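Local coordinates for protein fucose-specific lectin (Aleuria aurantia, PDB 6GKE) that binds L-fucose with a preference for alpha-1,6-linked core fucose on glycoproteins, using sites between adjacent blades of a six-bladed beta-propeller, at residues 221-229 and 238-248. The protein carries 1 engineered substitution. Numbering follows the deposited sequence.
Engineered in segment 221-229: Gln224 (natural residue Asn). With FUC (alpha-L-fucopyranose), chain G; FUC (alpha-L-fucopyranose), chain F.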
# COMPACT_ATOMS: atom_id res chain seq x y z
N SER A 221 -16.30 -31.23 -19.12
CA SER A 221 -17.56 -31.92 -19.30
C SER A 221 -18.14 -32.45 -17.98
O SER A 221 -19.33 -32.65 -17.87
CB SER A 221 -17.41 -33.04 -20.30
OG SER A 221 -16.47 -34.02 -19.86
N THR A 222 -17.28 -32.71 -16.99
CA THR A 222 -17.75 -33.25 -15.72
C THR A 222 -18.79 -32.34 -15.06
O THR A 222 -19.82 -32.84 -14.62
CB THR A 222 -16.57 -33.60 -14.80
OG1 THR A 222 -15.87 -34.69 -15.40
CG2 THR A 222 -17.00 -34.00 -13.41
N PRO A 223 -18.56 -31.02 -14.95
CA PRO A 223 -17.35 -30.28 -15.26
C PRO A 223 -16.37 -30.25 -14.08
O PRO A 223 -16.74 -30.60 -12.95
CB PRO A 223 -17.89 -28.87 -15.55
CG PRO A 223 -19.01 -28.74 -14.56
CD PRO A 223 -19.59 -30.13 -14.42
N GLN A 224 -15.14 -29.82 -14.36
CA GLN A 224 -14.18 -29.49 -13.33
C GLN A 224 -14.47 -28.08 -12.82
O GLN A 224 -14.68 -27.16 -13.61
CB GLN A 224 -12.75 -29.56 -13.88
CG GLN A 224 -12.35 -30.94 -14.37
CD GLN A 224 -12.22 -31.96 -13.27
OE1 GLN A 224 -11.72 -31.68 -12.19
NE2 GLN A 224 -12.66 -33.18 -13.55
N ILE A 225 -14.46 -27.92 -11.50
CA ILE A 225 -14.60 -26.60 -10.87
C ILE A 225 -13.43 -26.44 -9.90
O ILE A 225 -13.07 -27.40 -9.21
CB ILE A 225 -15.94 -26.41 -10.13
CG1 ILE A 225 -17.13 -26.88 -10.97
CG2 ILE A 225 -16.09 -24.96 -9.69
CD1 ILE A 225 -18.43 -26.95 -10.21
N ARG A 226 -12.85 -25.24 -9.84
CA ARG A 226 -11.88 -24.91 -8.81
C ARG A 226 -12.31 -23.60 -8.15
O ARG A 226 -12.59 -22.63 -8.85
CB ARG A 226 -10.46 -24.78 -9.38
CG ARG A 226 -9.95 -26.00 -10.13
CD ARG A 226 -9.75 -27.22 -9.24
NE ARG A 226 -9.19 -28.35 -9.98
CZ ARG A 226 -9.90 -29.30 -10.59
NH1 ARG A 226 -11.22 -29.31 -10.51
NH2 ARG A 226 -9.28 -30.24 -11.28
N VAL A 227 -12.35 -23.61 -6.82
CA VAL A 227 -12.69 -22.44 -6.03
C VAL A 227 -11.44 -22.09 -5.22
O VAL A 227 -10.88 -22.95 -4.54
CB VAL A 227 -13.90 -22.69 -5.12
CG1 VAL A 227 -14.27 -21.47 -4.31
CG2 VAL A 227 -15.10 -23.19 -5.91
N TYR A 228 -11.02 -20.82 -5.32
CA TYR A 228 -9.84 -20.30 -4.65
C TYR A 228 -10.25 -19.30 -3.58
O TYR A 228 -11.16 -18.50 -3.79
CB TYR A 228 -8.90 -19.61 -5.64
CG TYR A 228 -8.40 -20.57 -6.68
CD1 TYR A 228 -7.41 -21.49 -6.37
CD2 TYR A 228 -8.98 -20.64 -7.93
CE1 TYR A 228 -7.01 -22.45 -7.28
CE2 TYR A 228 -8.59 -21.59 -8.86
CZ TYR A 228 -7.60 -22.50 -8.53
OH TYR A 228 -7.25 -23.47 -9.43
N TRP A 229 -9.54 -19.31 -2.46
CA TRP A 229 -9.71 -18.22 -1.50
C TRP A 229 -8.39 -17.95 -0.79
O TRP A 229 -7.55 -18.82 -0.61
CB TRP A 229 -10.84 -18.48 -0.50
CG TRP A 229 -10.72 -19.70 0.35
CD1 TRP A 229 -10.16 -19.81 1.59
CD2 TRP A 229 -11.28 -20.99 0.05
NE1 TRP A 229 -10.32 -21.09 2.06
CE2 TRP A 229 -11.00 -21.83 1.14
CE3 TRP A 229 -11.97 -21.50 -1.05
CZ2 TRP A 229 -11.42 -23.16 1.17
CZ3 TRP A 229 -12.38 -22.82 -1.02
CH2 TRP A 229 -12.10 -23.63 0.07
N GLU A 238 -7.41 -23.98 -2.34
CA GLU A 238 -8.19 -24.43 -3.48
C GLU A 238 -9.10 -25.58 -3.04
O GLU A 238 -8.64 -26.53 -2.41
CB GLU A 238 -7.29 -24.95 -4.60
CG GLU A 238 -8.03 -25.41 -5.84
CD GLU A 238 -7.16 -26.22 -6.78
OE1 GLU A 238 -6.82 -27.36 -6.40
OE2 GLU A 238 -6.83 -25.73 -7.89
N ALA A 239 -10.38 -25.50 -3.42
CA ALA A 239 -11.30 -26.63 -3.39
C ALA A 239 -11.54 -27.08 -4.83
O ALA A 239 -11.74 -26.24 -5.71
CB ALA A 239 -12.60 -26.25 -2.74
N ALA A 240 -11.52 -28.39 -5.06
CA ALA A 240 -11.64 -28.94 -6.40
C ALA A 240 -12.84 -29.88 -6.49
O ALA A 240 -13.01 -30.78 -5.66
CB ALA A 240 -10.39 -29.69 -6.78
N TYR A 241 -13.65 -29.67 -7.53
CA TYR A 241 -14.75 -30.54 -7.88
C TYR A 241 -14.42 -31.28 -9.18
O TYR A 241 -14.11 -30.66 -10.19
CB TYR A 241 -16.03 -29.74 -8.10
CG TYR A 241 -17.24 -30.56 -8.47
CD1 TYR A 241 -18.07 -31.09 -7.49
CD2 TYR A 241 -17.59 -30.77 -9.80
CE1 TYR A 241 -19.20 -31.82 -7.83
CE2 TYR A 241 -18.71 -31.50 -10.15
CZ TYR A 241 -19.52 -32.02 -9.16
OH TYR A 241 -20.64 -32.73 -9.49
N GLY A 242 -14.54 -32.61 -9.12
CA GLY A 242 -14.41 -33.47 -10.30
C GLY A 242 -15.49 -34.53 -10.35
O GLY A 242 -15.28 -35.61 -10.86
N GLY A 243 -16.67 -34.18 -9.83
CA GLY A 243 -17.80 -35.09 -9.63
C GLY A 243 -18.23 -35.10 -8.17
O GLY A 243 -19.39 -35.34 -7.86
N SER A 244 -17.24 -34.89 -7.30
CA SER A 244 -17.43 -34.60 -5.89
C SER A 244 -16.39 -33.56 -5.48
O SER A 244 -15.43 -33.32 -6.21
CB SER A 244 -17.32 -35.85 -5.05
OG SER A 244 -16.00 -36.35 -5.07
N TRP A 245 -16.61 -32.92 -4.33
CA TRP A 245 -15.68 -31.95 -3.79
C TRP A 245 -14.63 -32.66 -2.94
O TRP A 245 -14.95 -33.55 -2.15
CB TRP A 245 -16.40 -30.89 -2.96
CG TRP A 245 -17.24 -29.98 -3.79
CD1 TRP A 245 -18.59 -30.07 -4.00
CD2 TRP A 245 -16.79 -28.85 -4.55
NE1 TRP A 245 -19.00 -29.08 -4.84
CE2 TRP A 245 -17.92 -28.31 -5.19
CE3 TRP A 245 -15.55 -28.23 -4.75
CZ2 TRP A 245 -17.85 -27.18 -6.00
CZ3 TRP A 245 -15.48 -27.11 -5.55
CH2 TRP A 245 -16.62 -26.60 -6.17
N ASN A 246 -13.38 -32.23 -3.09
CA ASN A 246 -12.30 -32.71 -2.25
C ASN A 246 -12.26 -31.89 -0.95
O ASN A 246 -13.03 -30.94 -0.76
CB ASN A 246 -10.96 -32.68 -2.98
CG ASN A 246 -10.41 -31.28 -3.20
OD1 ASN A 246 -11.10 -30.29 -2.99
ND2 ASN A 246 -9.16 -31.20 -3.64
N THR A 247 -11.36 -32.28 -0.06
CA THR A 247 -11.00 -31.46 1.08
C THR A 247 -10.14 -30.32 0.58
O THR A 247 -9.16 -30.55 -0.13
CB THR A 247 -10.27 -32.30 2.14
OG1 THR A 247 -11.14 -33.37 2.52
CG2 THR A 247 -9.88 -31.50 3.37
N PRO A 248 -10.45 -29.04 0.90
CA PRO A 248 -9.62 -27.94 0.41
C PRO A 248 -8.16 -28.13 0.85
O PRO A 248 -7.90 -28.63 1.94
CB PRO A 248 -10.25 -26.70 1.05
CG PRO A 248 -11.68 -27.10 1.29
CD PRO A 248 -11.60 -28.56 1.68
C1 FUC G . -6.08 -31.02 -9.74
C2 FUC G . -5.86 -30.18 -8.49
C3 FUC G . -4.83 -29.08 -8.76
C4 FUC G . -5.24 -28.26 -10.00
C5 FUC G . -5.43 -29.22 -11.17
C6 FUC G . -5.86 -28.54 -12.46
O1 FUC G . -4.89 -31.76 -10.02
O2 FUC G . -5.41 -31.03 -7.43
O3 FUC G . -4.68 -28.27 -7.60
O4 FUC G . -6.49 -27.57 -9.80
O5 FUC G . -6.42 -30.19 -10.85
C1 FUC F . -24.51 -29.27 -7.88
C2 FUC F . -23.84 -28.65 -6.67
C3 FUC F . -22.39 -29.10 -6.57
C4 FUC F . -21.66 -28.78 -7.87
C5 FUC F . -22.38 -29.49 -9.01
C6 FUC F . -21.74 -29.22 -10.37
O1 FUC F . -24.64 -30.67 -7.62
O2 FUC F . -24.58 -29.00 -5.49
O3 FUC F . -21.76 -28.54 -5.42
O4 FUC F . -21.69 -27.38 -8.15
O5 FUC F . -23.74 -29.04 -9.07
O HOH W 1 -21.33 -32.86 -12.08
O HOH W 2 -12.89 -35.86 -12.36
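Arg226 and Glu238 converge on one fucose (chain G) from neighbouring antiparallel strands, on the sheet face they share with Tyr228 and Ala240. Bent at chi2 (-66°), the arginine sets one guanidinium face over the methyl of Ala240, CZ to CB 3.9 Å. NE donates to fucose O4 and NH2 to the ring oxygen O5, while NH1 and NH2 grip OE1 of the engineered Gln224 end-on, in the guanidinium plane. NH1 also donates to Ile225 O, fixing the group's rotation. Glu238 has CG anti to its backbone N (chi1 -178°) and runs alongside the Tyr228 ring; its carboxylate receives fucose O3 on OE1 at 2.6 Å and O4 on OE2 at 2.7 Å. OE2 also takes a weak bond from Tyr228 OH. Arg226 NE stays 4.1 Å from Glu238 OE2, beyond salt-bridge distance, and fucose O4 links the two, accepting from NE and donating to OE2.

On the face carrying Ile225, Val227, Ala239 and Tyr241, a second fucose (chain F) is held by Tyr241 and by Trp245 from the following loop. One face of the Tyr241 ring, offset toward the rim, meets its C4, while Pro223 O lies at the ring edge, 3.3 Å from CD2. Trp245 NE1 donates to fucose O3 at 2.9 Å, nearly straight (170°), and CH2 of that indole packs on Val227 CG2 and Ile225 CG2.

Strands 224-230 and 236-241 are the middle pair of a four-stranded propeller blade, flanked by strands 213-219 and 249-251 respectively. Tyr181 and Phe204 of the preceding blade pack against Trp245, and Trp298 of the following blade adds a further hydrogen bond to the chain G fucose, placing this hairpin between two interblade sites.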